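Envelope glycoprotein (Thogoto virus, PDB 5XEA) probably attaches the virion to a host-cell receptor and later induces fusion of the viral envelope with the host membrane. Local coordinates at residues S85-S90 / V144-V149; P148-L153 / S274-T279; T164-G169 / D421-V426; L180-K185 / Y189-N194. All blocks are in the same frame, centred on the assembly; numbering follows the deposited sequence.

Contact 1: S85-S90 / V144-V149; sequences SSHQCS and VTTSPV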
# COMPACT_ATOMS: atom_id res chain seq x y z
N SER B 85 8.81 -34.03 2.93
CA SER B 85 9.69 -34.57 1.89
C SER B 85 8.92 -35.41 0.88
O SER B 85 9.10 -35.25 -0.33
CB SER B 85 10.82 -35.38 2.53
OG SER B 85 10.33 -36.18 3.59
N SER B 86 8.02 -36.28 1.35
CA SER B 86 7.25 -37.11 0.43
C SER B 86 6.16 -36.33 -0.30
O SER B 86 5.71 -36.77 -1.36
CB SER B 86 6.62 -38.29 1.17
OG SER B 86 5.78 -37.83 2.21
N HIS B 87 5.75 -35.19 0.25
CA HIS B 87 4.60 -34.43 -0.27
C HIS B 87 3.34 -35.29 -0.24
O HIS B 87 2.55 -35.29 -1.19
CB HIS B 87 4.86 -33.88 -1.67
CG HIS B 87 6.04 -32.95 -1.74
ND1 HIS B 87 6.01 -31.68 -1.21
CD2 HIS B 87 7.28 -33.12 -2.27
CE1 HIS B 87 7.18 -31.10 -1.41
NE2 HIS B 87 7.97 -31.95 -2.05
N GLN B 88 3.17 -36.03 0.85
CA GLN B 88 2.00 -36.87 1.07
C GLN B 88 1.64 -36.84 2.55
O GLN B 88 2.48 -36.53 3.40
CB GLN B 88 2.23 -38.32 0.63
CG GLN B 88 2.26 -38.52 -0.87
CD GLN B 88 2.14 -39.99 -1.24
OE1 GLN B 88 1.05 -40.49 -1.55
NE2 GLN B 88 3.26 -40.69 -1.18
N CYS B 89 0.39 -37.18 2.85
CA CYS B 89 -0.07 -37.28 4.23
C CYS B 89 -0.57 -38.69 4.50
O CYS B 89 -0.89 -39.45 3.58
CB CYS B 89 -1.17 -36.24 4.53
SG CYS B 89 -2.76 -36.36 3.57
N SER B 90 -0.65 -39.04 5.77
CA SER B 90 -1.15 -40.35 6.17
C SER B 90 -2.47 -40.21 6.91
O SER B 90 -2.82 -39.15 7.43
CB SER B 90 -0.13 -41.08 7.04
OG SER B 90 0.09 -40.39 8.25
N VAL B 144 -0.93 -31.47 3.48
CA VAL B 144 0.39 -30.95 3.81
C VAL B 144 0.76 -29.88 2.79
O VAL B 144 0.40 -29.98 1.61
CB VAL B 144 1.45 -32.08 3.86
CG1 VAL B 144 1.60 -32.73 2.49
CG2 VAL B 144 2.80 -31.55 4.37
N THR B 145 1.47 -28.86 3.26
CA THR B 145 2.09 -27.88 2.38
C THR B 145 3.52 -27.65 2.84
O THR B 145 3.84 -27.72 4.03
CB THR B 145 1.32 -26.54 2.33
OG1 THR B 145 1.73 -25.78 1.19
CG2 THR B 145 1.59 -25.70 3.58
N THR B 146 4.39 -27.36 1.87
CA THR B 146 5.74 -26.87 2.13
C THR B 146 5.88 -25.59 1.33
O THR B 146 5.83 -25.62 0.09
CB THR B 146 6.82 -27.88 1.73
OG1 THR B 146 6.66 -28.22 0.35
CG2 THR B 146 6.72 -29.14 2.59
N SER B 147 6.00 -24.46 2.01
CA SER B 147 5.96 -23.19 1.30
C SER B 147 7.00 -22.24 1.87
O SER B 147 7.28 -22.26 3.08
CB SER B 147 4.57 -22.53 1.39
OG SER B 147 3.54 -23.44 0.97
N PRO B 148 7.58 -21.40 1.03
CA PRO B 148 8.48 -20.35 1.53
C PRO B 148 7.68 -19.19 2.10
O PRO B 148 6.71 -18.72 1.50
CB PRO B 148 9.26 -19.94 0.28
CG PRO B 148 8.31 -20.16 -0.83
CD PRO B 148 7.49 -21.38 -0.45
N VAL B 149 8.10 -18.72 3.27
CA VAL B 149 7.52 -17.53 3.89
C VAL B 149 8.64 -16.54 4.22
O VAL B 149 9.72 -16.95 4.66
CB VAL B 149 6.70 -17.87 5.15
CG1 VAL B 149 5.46 -18.77 4.79
CG2 VAL B 149 7.59 -18.53 6.18
O HOH W 1 3.98 -30.35 0.02
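His87 and Val144 bring the end of helix 77-86 against the long strand 133-156 of the main antiparallel sheet, in a fusogen of the baculovirus gp64 family. The helix ends at Ser86, and His87, with positive phi, is the first residue to leave it before the chain enters strand 89-91. The apolar part of the contact is Val144. Its CG1 methyl sits between the backbone N and carbonyl carbon (chi1 63°) and meets the main chain of the turn, 4.1 Å from His87 C and 4.0 Å from Gln88 N. A beta-branched residue suits the strand and offers a methyl to this main chain, and Trp83 of the helix also touches the Val144 side chain. Just beyond the contact, the disulfide Cys89-Cys142 links strand 89-91 to strand 133-156. No hydrogen bond joins the segments directly; a water mediates. The imidazole of His87 lies crosswise to the Thr146 side chain and offers its edge, with CE1 3.4 Å from Thr146 OG1. Both residues are polar enough to suit a surface contact. The water lies in the imidazole plane, 2.7 Å from His87 ND1, with only a weak bond to Thr146 OG1 at 3.4 Å.

Contact 2: P148-L153 / S274-T279; sequences PVFFNL and SWTVVT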
# COMPACT_ATOMS: atom_id res chain seq x y z
N PRO B 148 7.58 -21.40 1.03
CA PRO B 148 8.48 -20.35 1.53
C PRO B 148 7.68 -19.19 2.10
O PRO B 148 6.71 -18.72 1.50
CB PRO B 148 9.26 -19.94 0.28
CG PRO B 148 8.31 -20.16 -0.83
CD PRO B 148 7.49 -21.38 -0.45
N VAL B 149 8.10 -18.72 3.27
CA VAL B 149 7.52 -17.53 3.89
C VAL B 149 8.64 -16.54 4.22
O VAL B 149 9.72 -16.95 4.66
CB VAL B 149 6.70 -17.87 5.15
CG1 VAL B 149 5.46 -18.77 4.79
CG2 VAL B 149 7.59 -18.53 6.18
N PHE B 150 8.38 -15.25 4.00
CA PHE B 150 9.41 -14.27 4.33
C PHE B 150 9.50 -14.11 5.85
O PHE B 150 8.64 -14.57 6.61
CB PHE B 150 9.13 -12.91 3.67
CG PHE B 150 7.82 -12.25 4.10
CD1 PHE B 150 7.76 -11.47 5.25
CD2 PHE B 150 6.68 -12.39 3.34
CE1 PHE B 150 6.57 -10.86 5.62
CE2 PHE B 150 5.50 -11.79 3.70
CZ PHE B 150 5.44 -11.02 4.84
N PHE B 151 10.57 -13.46 6.30
CA PHE B 151 10.82 -13.31 7.72
C PHE B 151 11.55 -11.99 7.95
O PHE B 151 11.91 -11.29 7.00
CB PHE B 151 11.63 -14.50 8.27
CG PHE B 151 13.00 -14.64 7.64
CD1 PHE B 151 14.10 -14.02 8.21
CD2 PHE B 151 13.18 -15.36 6.47
CE1 PHE B 151 15.37 -14.13 7.62
CE2 PHE B 151 14.41 -15.48 5.88
CZ PHE B 151 15.52 -14.86 6.46
N ASN B 152 11.73 -11.64 9.22
CA ASN B 152 12.57 -10.54 9.64
C ASN B 152 13.74 -11.07 10.44
O ASN B 152 13.71 -12.21 10.94
CB ASN B 152 11.81 -9.53 10.51
CG ASN B 152 10.84 -8.67 9.70
OD1 ASN B 152 11.02 -8.44 8.50
ND2 ASN B 152 9.80 -8.19 10.38
N LEU B 153 14.78 -10.25 10.57
CA LEU B 153 15.78 -10.45 11.61
C LEU B 153 15.51 -9.48 12.74
O LEU B 153 14.84 -8.46 12.56
CB LEU B 153 17.21 -10.26 11.08
CG LEU B 153 17.79 -11.28 10.09
CD1 LEU B 153 19.26 -10.91 9.80
CD2 LEU B 153 17.65 -12.71 10.60
N SER B 274 2.43 -7.07 14.50
CA SER B 274 3.37 -6.75 13.44
C SER B 274 2.63 -6.07 12.29
O SER B 274 1.52 -6.47 11.92
CB SER B 274 4.07 -8.02 12.94
OG SER B 274 4.78 -7.75 11.74
N TRP B 275 3.24 -5.02 11.75
CA TRP B 275 2.70 -4.34 10.59
C TRP B 275 2.69 -5.22 9.35
O TRP B 275 2.04 -4.86 8.36
CB TRP B 275 3.51 -3.07 10.33
CG TRP B 275 3.27 -2.00 11.36
CD1 TRP B 275 4.21 -1.38 12.15
CD2 TRP B 275 2.01 -1.40 11.70
NE1 TRP B 275 3.61 -0.44 12.96
CE2 TRP B 275 2.26 -0.43 12.70
CE3 TRP B 275 0.69 -1.57 11.25
CZ2 TRP B 275 1.25 0.34 13.26
CZ3 TRP B 275 -0.32 -0.80 11.81
CH2 TRP B 275 -0.03 0.15 12.81
N THR B 276 3.42 -6.35 9.36
CA THR B 276 3.40 -7.27 8.23
C THR B 276 2.06 -8.00 8.09
O THR B 276 1.84 -8.64 7.06
CB THR B 276 4.51 -8.31 8.37
OG1 THR B 276 4.29 -9.11 9.55
CG2 THR B 276 5.96 -7.63 8.46
N VAL B 277 1.15 -7.89 9.06
CA VAL B 277 -0.18 -8.49 8.91
C VAL B 277 -1.28 -7.45 8.78
O VAL B 277 -2.44 -7.83 8.58
CB VAL B 277 -0.51 -9.48 10.06
CG1 VAL B 277 0.58 -10.52 10.20
CG2 VAL B 277 -0.73 -8.74 11.38
N VAL B 278 -0.97 -6.16 8.84
CA VAL B 278 -2.00 -5.14 8.75
C VAL B 278 -2.12 -4.70 7.29
O VAL B 278 -1.16 -4.23 6.69
CB VAL B 278 -1.71 -3.95 9.68
CG1 VAL B 278 -2.86 -2.94 9.61
CG2 VAL B 278 -1.52 -4.42 11.12
N THR B 279 -3.32 -4.84 6.74
CA THR B 279 -3.58 -4.52 5.34
C THR B 279 -3.57 -3.00 5.10
O THR B 279 -4.25 -2.27 5.82
CB THR B 279 -4.94 -5.07 4.95
OG1 THR B 279 -4.93 -6.50 5.02
CG2 THR B 279 -5.29 -4.60 3.56
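Thr276 is the residue of 274-279 that meets strand 133-156, touching Phe150 and Asn152. At the start, Ser274 turns its hydroxyl back on the loop: Ser274 OG and Thr276 OG1 are hydrogen-bonded at 2.6 Å, and either could be the donor. Trp275 points elsewhere, its indole meeting His286 of the second subunit edge-to-face. Thr276 then presents its carbon atoms to the strand. Its CB lies 4.3 Å from Phe150 CE1, at the edge of the phenyl ring and near the ring plane, while its CG2 methyl approaches Asn152 ND2 at 4.3 Å. A threonine fits here because one branch can bond within the loop while the other packs. Val277 closes the turn, with Val277 N hydrogen-bonded to Ser274 O at 3.2 Å, and its own carbonyl accepts a hydrogen bond from Gln418. Val278 packs on Ile282 of the second subunit, and Thr279 meets Thr279 of both other subunits, consistent with the loop leading from the sheet towards the threefold centre of the trimer. On the strand, Asn152 OD1 is hydrogen-bonded to Arg414 NH2. With both loop hydroxyls and Asn152 OD1 engaged elsewhere, the segments meet through van der Waals contact without directional bonds, so the loop's position probably depends more on its bonds to Gln418 and the other subunits.

Contact 3: T164-G169 / D421-V426; sequences TLLPNG and DGWSFV. With NAG (2-acetamido-2-deoxy-beta-D-glucopyranose), chain E.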
# COMPACT_ATOMS: atom_id res chain seq x y z
N THR B 164 10.18 -15.13 13.05
CA THR B 164 9.15 -15.79 12.27
C THR B 164 7.83 -15.06 12.46
O THR B 164 7.43 -14.77 13.59
CB THR B 164 9.05 -17.26 12.67
OG1 THR B 164 10.14 -17.97 12.08
CG2 THR B 164 7.69 -17.90 12.25
N LEU B 165 7.17 -14.76 11.35
CA LEU B 165 6.00 -13.89 11.34
C LEU B 165 4.74 -14.75 11.32
O LEU B 165 4.53 -15.53 10.38
CB LEU B 165 6.06 -12.95 10.13
CG LEU B 165 7.39 -12.18 10.00
CD1 LEU B 165 7.44 -11.31 8.76
CD2 LEU B 165 7.61 -11.34 11.22
N LEU B 166 3.92 -14.62 12.34
CA LEU B 166 2.73 -15.45 12.34
C LEU B 166 1.53 -14.66 11.80
O LEU B 166 1.51 -13.43 11.89
CB LEU B 166 2.43 -15.96 13.75
CG LEU B 166 3.53 -16.76 14.45
CD1 LEU B 166 3.12 -17.13 15.88
CD2 LEU B 166 3.90 -18.01 13.67
N PRO B 167 0.50 -15.32 11.25
CA PRO B 167 -0.60 -14.56 10.62
C PRO B 167 -1.48 -13.78 11.60
O PRO B 167 -2.21 -12.88 11.15
CB PRO B 167 -1.39 -15.63 9.85
CG PRO B 167 -0.90 -16.94 10.36
CD PRO B 167 0.49 -16.74 10.86
N ASN B 168 -1.41 -14.03 12.90
CA ASN B 168 -2.12 -13.19 13.86
C ASN B 168 -1.31 -12.00 14.36
O ASN B 168 -1.75 -11.31 15.28
CB ASN B 168 -2.59 -14.01 15.07
CG ASN B 168 -1.44 -14.64 15.85
OD1 ASN B 168 -0.26 -14.32 15.64
ND2 ASN B 168 -1.78 -15.54 16.77
N GLY B 169 -0.12 -11.77 13.80
CA GLY B 169 0.62 -10.57 14.13
C GLY B 169 1.63 -10.75 15.23
O GLY B 169 2.45 -9.85 15.44
N ASP B 421 1.05 -18.26 0.49
CA ASP B 421 0.48 -19.57 0.25
C ASP B 421 0.57 -20.47 1.48
O ASP B 421 -0.38 -21.20 1.79
CB ASP B 421 1.16 -20.23 -0.95
CG ASP B 421 0.83 -19.52 -2.26
OD1 ASP B 421 -0.17 -18.76 -2.31
OD2 ASP B 421 1.57 -19.74 -3.25
N GLY B 422 1.69 -20.44 2.20
CA GLY B 422 1.83 -21.32 3.35
C GLY B 422 0.77 -21.08 4.42
O GLY B 422 0.21 -22.04 4.97
N TRP B 423 0.47 -19.82 4.71
CA TRP B 423 -0.51 -19.55 5.76
C TRP B 423 -1.93 -19.58 5.22
O TRP B 423 -2.82 -20.01 5.94
CB TRP B 423 -0.23 -18.22 6.44
CG TRP B 423 1.12 -18.17 7.06
CD1 TRP B 423 2.19 -17.46 6.62
CD2 TRP B 423 1.55 -18.87 8.23
NE1 TRP B 423 3.27 -17.66 7.46
CE2 TRP B 423 2.90 -18.53 8.45
CE3 TRP B 423 0.92 -19.76 9.11
CZ2 TRP B 423 3.63 -19.04 9.52
CZ3 TRP B 423 1.65 -20.27 10.17
CH2 TRP B 423 2.98 -19.91 10.37
N SER B 424 -2.16 -19.17 3.97
CA SER B 424 -3.50 -19.31 3.41
C SER B 424 -3.91 -20.76 3.26
O SER B 424 -5.11 -21.03 3.17
CB SER B 424 -3.60 -18.58 2.07
OG SER B 424 -2.81 -19.21 1.08
N PHE B 425 -2.95 -21.70 3.23
CA PHE B 425 -3.26 -23.13 3.26
C PHE B 425 -4.07 -23.50 4.49
O PHE B 425 -4.95 -24.37 4.43
CB PHE B 425 -1.95 -23.93 3.22
CG PHE B 425 -2.12 -25.46 3.20
CD1 PHE B 425 -2.46 -26.11 2.02
CD2 PHE B 425 -1.84 -26.22 4.32
CE1 PHE B 425 -2.59 -27.50 1.98
CE2 PHE B 425 -1.96 -27.62 4.29
CZ PHE B 425 -2.32 -28.26 3.12
N VAL B 426 -3.76 -22.88 5.63
CA VAL B 426 -4.48 -23.18 6.87
C VAL B 426 -5.94 -22.74 6.75
O VAL B 426 -6.85 -23.46 7.19
CB VAL B 426 -3.78 -22.50 8.06
CG1 VAL B 426 -4.55 -22.76 9.37
CG2 VAL B 426 -2.31 -22.92 8.12
C1 NAG E . -0.83 -16.25 17.59
C2 NAG E . -1.29 -16.37 19.05
C3 NAG E . -0.36 -17.32 19.83
C4 NAG E . -0.17 -18.64 19.10
C5 NAG E . 0.32 -18.34 17.69
C6 NAG E . 0.49 -19.55 16.80
C7 NAG E . -2.46 -14.40 19.91
C8 NAG E . -2.31 -13.07 20.58
N2 NAG E . -1.32 -15.07 19.68
O3 NAG E . -0.90 -17.54 21.13
O4 NAG E . 0.76 -19.43 19.84
O5 NAG E . -0.66 -17.53 17.03
O6 NAG E . -0.76 -19.94 16.24
O7 NAG E . -3.55 -14.85 19.60
O HOH W 2 5.73 -16.65 8.42
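Trp423 swings its indole away from its own carbonyl carbon (chi1 -59°), and a chi2 of 108° turns the ring broadside to Pro167. The proline, stiff and flat-sided, suits this face: its CD stands 3.6 Å from the centroid of the six-membered ring, 14° off the normal, in a CH-pi contact. Leu166 works with both branches, CD2 reaching Trp423 CH2 at 3.9 Å and CD1 lying 3.5 Å from C5 of the sugar (NAG, chain E). At the indole edge a water in the ring plane links the segments, accepting from Trp423 NE1 at 2.8 Å and donating to Leu165 O at 2.6 Å, so a buried N-H is satisfied. Pro167 and Asn168 form the corners of a type I turn closed by Gly169 N to Leu166 O at 3.0 Å. Gly169, the last residue of the turn, has a positive phi, which glycine readily adopts, and Asn168 carries the N-linked glycan. Around this contact, Trp423 of helix 421-437 also packs on Val149 of strand 133-156 and Trp182 of strand 180-184, while Leu165 leans on Phe150. One turn further along the helix, Val426 touches Phe187 and Tyr189 of strand 187-192.

Contact 4: L180-K185 / Y189-N194; sequences LFWTEK and YLVKDN. With NAG (2-acetamido-2-deoxy-beta-D-glucopyranose), chain C; NAG (2-acetamido-2-deoxy-beta-D-glucopyranose), chain E.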
# COMPACT_ATOMS: atom_id res chain seq x y z
N LEU B 180 11.48 -24.30 14.36
CA LEU B 180 10.28 -24.15 15.19
C LEU B 180 9.31 -25.27 14.87
O LEU B 180 9.09 -25.59 13.70
CB LEU B 180 9.59 -22.81 14.93
CG LEU B 180 10.27 -21.48 15.17
CD1 LEU B 180 9.25 -20.38 14.87
CD2 LEU B 180 10.77 -21.39 16.61
N PHE B 181 8.73 -25.86 15.92
CA PHE B 181 7.69 -26.86 15.76
C PHE B 181 6.63 -26.64 16.82
O PHE B 181 6.94 -26.54 18.01
CB PHE B 181 8.21 -28.30 15.87
CG PHE B 181 7.10 -29.34 15.79
CD1 PHE B 181 6.62 -29.75 14.56
CD2 PHE B 181 6.54 -29.87 16.93
CE1 PHE B 181 5.59 -30.69 14.47
CE2 PHE B 181 5.51 -30.82 16.86
CZ PHE B 181 5.04 -31.22 15.62
N TRP B 182 5.37 -26.58 16.39
CA TRP B 182 4.28 -26.53 17.34
C TRP B 182 3.04 -27.15 16.72
O TRP B 182 2.92 -27.30 15.50
CB TRP B 182 4.00 -25.10 17.82
CG TRP B 182 3.29 -24.21 16.84
CD1 TRP B 182 1.95 -23.95 16.80
CD2 TRP B 182 3.89 -23.43 15.80
NE1 TRP B 182 1.67 -23.07 15.78
CE2 TRP B 182 2.84 -22.73 15.16
CE3 TRP B 182 5.20 -23.25 15.35
CZ2 TRP B 182 3.06 -21.88 14.08
CZ3 TRP B 182 5.42 -22.40 14.27
CH2 TRP B 182 4.36 -21.73 13.65
N THR B 183 2.13 -27.52 17.59
CA THR B 183 0.91 -28.20 17.22
C THR B 183 -0.26 -27.40 17.75
O THR B 183 -0.21 -26.87 18.86
CB THR B 183 0.90 -29.61 17.77
OG1 THR B 183 1.85 -30.41 17.05
CG2 THR B 183 -0.47 -30.23 17.66
N GLU B 184 -1.32 -27.31 16.95
CA GLU B 184 -2.49 -26.53 17.32
C GLU B 184 -3.72 -27.14 16.67
O GLU B 184 -3.89 -27.05 15.45
CB GLU B 184 -2.31 -25.07 16.90
CG GLU B 184 -3.35 -24.13 17.45
CD GLU B 184 -3.00 -22.67 17.17
OE1 GLU B 184 -1.90 -22.42 16.64
OE2 GLU B 184 -3.83 -21.79 17.49
N LYS B 185 -4.58 -27.77 17.48
CA LYS B 185 -5.83 -28.41 17.04
C LYS B 185 -5.47 -29.49 16.03
O LYS B 185 -4.80 -30.46 16.42
CB LYS B 185 -6.78 -27.31 16.55
CG LYS B 185 -7.03 -26.19 17.51
CD LYS B 185 -8.39 -25.59 17.24
CE LYS B 185 -8.64 -24.30 18.00
NZ LYS B 185 -7.92 -23.16 17.34
N TYR B 189 2.99 -27.44 12.69
CA TYR B 189 3.78 -26.51 11.89
C TYR B 189 5.26 -26.71 12.17
O TYR B 189 5.68 -26.79 13.32
CB TYR B 189 3.43 -25.05 12.19
CG TYR B 189 1.96 -24.73 12.12
CD1 TYR B 189 1.41 -24.16 10.97
CD2 TYR B 189 1.13 -24.97 13.20
CE1 TYR B 189 0.06 -23.85 10.90
CE2 TYR B 189 -0.24 -24.67 13.13
CZ TYR B 189 -0.76 -24.11 11.98
OH TYR B 189 -2.11 -23.82 11.94
N LEU B 190 6.04 -26.76 11.10
CA LEU B 190 7.50 -26.81 11.19
C LEU B 190 8.08 -25.67 10.36
O LEU B 190 7.84 -25.59 9.15
CB LEU B 190 8.04 -28.16 10.72
CG LEU B 190 9.57 -28.36 10.75
CD1 LEU B 190 10.14 -28.24 12.17
CD2 LEU B 190 9.90 -29.71 10.15
N VAL B 191 8.81 -24.76 11.01
CA VAL B 191 9.50 -23.66 10.32
C VAL B 191 11.00 -23.94 10.34
O VAL B 191 11.60 -24.01 11.42
CB VAL B 191 9.20 -22.29 10.95
CG1 VAL B 191 9.93 -21.19 10.19
CG2 VAL B 191 7.72 -21.99 10.93
N LYS B 192 11.60 -24.07 9.16
CA LYS B 192 13.00 -24.44 8.99
C LYS B 192 13.77 -23.34 8.25
O LYS B 192 13.29 -22.82 7.23
CB LYS B 192 13.10 -25.77 8.22
CG LYS B 192 14.51 -26.31 8.03
CD LYS B 192 15.20 -26.59 9.36
CE LYS B 192 16.72 -26.68 9.19
NZ LYS B 192 17.12 -27.65 8.13
N ASP B 193 14.96 -23.00 8.74
CA ASP B 193 15.84 -22.02 8.08
C ASP B 193 16.96 -22.77 7.36
O ASP B 193 17.82 -23.37 8.00
CB ASP B 193 16.42 -21.04 9.09
CG ASP B 193 15.36 -20.27 9.82
OD1 ASP B 193 14.28 -20.06 9.22
OD2 ASP B 193 15.59 -19.88 10.98
N ASN B 194 16.93 -22.74 6.04
CA ASN B 194 18.01 -23.29 5.22
C ASN B 194 18.93 -22.16 4.74
O ASN B 194 19.13 -21.92 3.55
CB ASN B 194 17.42 -24.08 4.05
CG ASN B 194 16.57 -25.26 4.51
OD1 ASN B 194 16.97 -26.03 5.40
ND2 ASN B 194 15.39 -25.41 3.92
C1 NAG C . 0.61 -20.88 19.71
C2 NAG C . 1.86 -21.55 20.28
C3 NAG C . 1.54 -22.96 20.74
C4 NAG C . 0.62 -22.90 21.95
C5 NAG C . -0.65 -22.10 21.64
C6 NAG C . -0.95 -21.01 22.65
C7 NAG C . 3.78 -20.56 19.11
C8 NAG C . 4.81 -20.76 18.04
N2 NAG C . 2.93 -21.57 19.29
O3 NAG C . 2.75 -23.63 21.08
O4 NAG C . 0.25 -24.22 22.33
O5 NAG C . -0.65 -21.49 20.33
O6 NAG C . 0.17 -20.73 23.48
O7 NAG C . 3.72 -19.53 19.77
C1 NAG E . -0.83 -16.25 17.59
C2 NAG E . -1.29 -16.37 19.05
C3 NAG E . -0.36 -17.32 19.83
C4 NAG E . -0.17 -18.64 19.10
C5 NAG E . 0.32 -18.34 17.69
C6 NAG E . 0.49 -19.55 16.80
C7 NAG E . -2.46 -14.40 19.91
C8 NAG E . -2.31 -13.07 20.58
N2 NAG E . -1.32 -15.07 19.68
O3 NAG E . -0.90 -17.54 21.13
O4 NAG E . 0.76 -19.43 19.84
O5 NAG E . -0.66 -17.53 17.03
O6 NAG E . -0.76 -19.94 16.24
O7 NAG E . -3.55 -14.85 19.60
O HOH W 3 -3.90 -24.48 13.75
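Trp182 and Tyr189 make the tight part of this contact, on one face of two antiparallel strands, with Tyr189 packed over the indole of Trp182. A chi1 of 75° sets the indole CG between the backbone N and carbonyl carbon, and Tyr189 CB sits squarely over the six-membered ring, 3.6 Å from its centroid. The five-membered ring of Trp182 and the Tyr189 ring are nearly parallel, at 19°, but slid apart and barely overlapping, with Tyr189 CD2 only 3.2 Å from Trp182 NE1. The broad indole serves two partners: acetamido methyl C8 of the second glycan sugar (NAG, chain C) lies over its opposite face. On the same face of the sheet Leu180 and Val191 meet through their CB atoms at 4.0 Å. Toward the hairpin turn the packing loosens and polar groups take over. Extended Glu184 accepts a hydrogen bond through OE1 from O6 of the first sugar (NAG, chain E) at 2.8 Å, and a water joins Glu184 O to Tyr189 OH. Paired backbone bonds at Leu180-Val191 and Trp182-Tyr189 flank the non-hydrogen-bonded pair Phe181-Leu190, as in regular antiparallel pairing, and the two consecutive strands form a beta hairpin with a glycan against its indole.

Overall arrangement
The four contacts gather around one curled antiparallel sheet. Strand 133-156 carries contacts 1 and 2, whose centres are 21 Å apart; contact 2 begins on Pro148 and Val149, where contact 1 ends. Contact 1 closes before contacts 3 and 4 open. The next strand, 159-165, leads into contact 3, and the hairpin 180-184/187-192 forms contact 4, nested within the chain loops closed by contacts 2 and 3, whose segments alternate. Contact 3 touches all three others, its centre 9 Å from contact 2, 11 Å from contact 4 and 15 Å from contact 1; contacts 1 and 4, 12 Å apart, do not touch. Helix 421-437 thus brings a late part of the chain onto the early sheet, while contact 2 joins that sheet to a loop that packs on both other subunits.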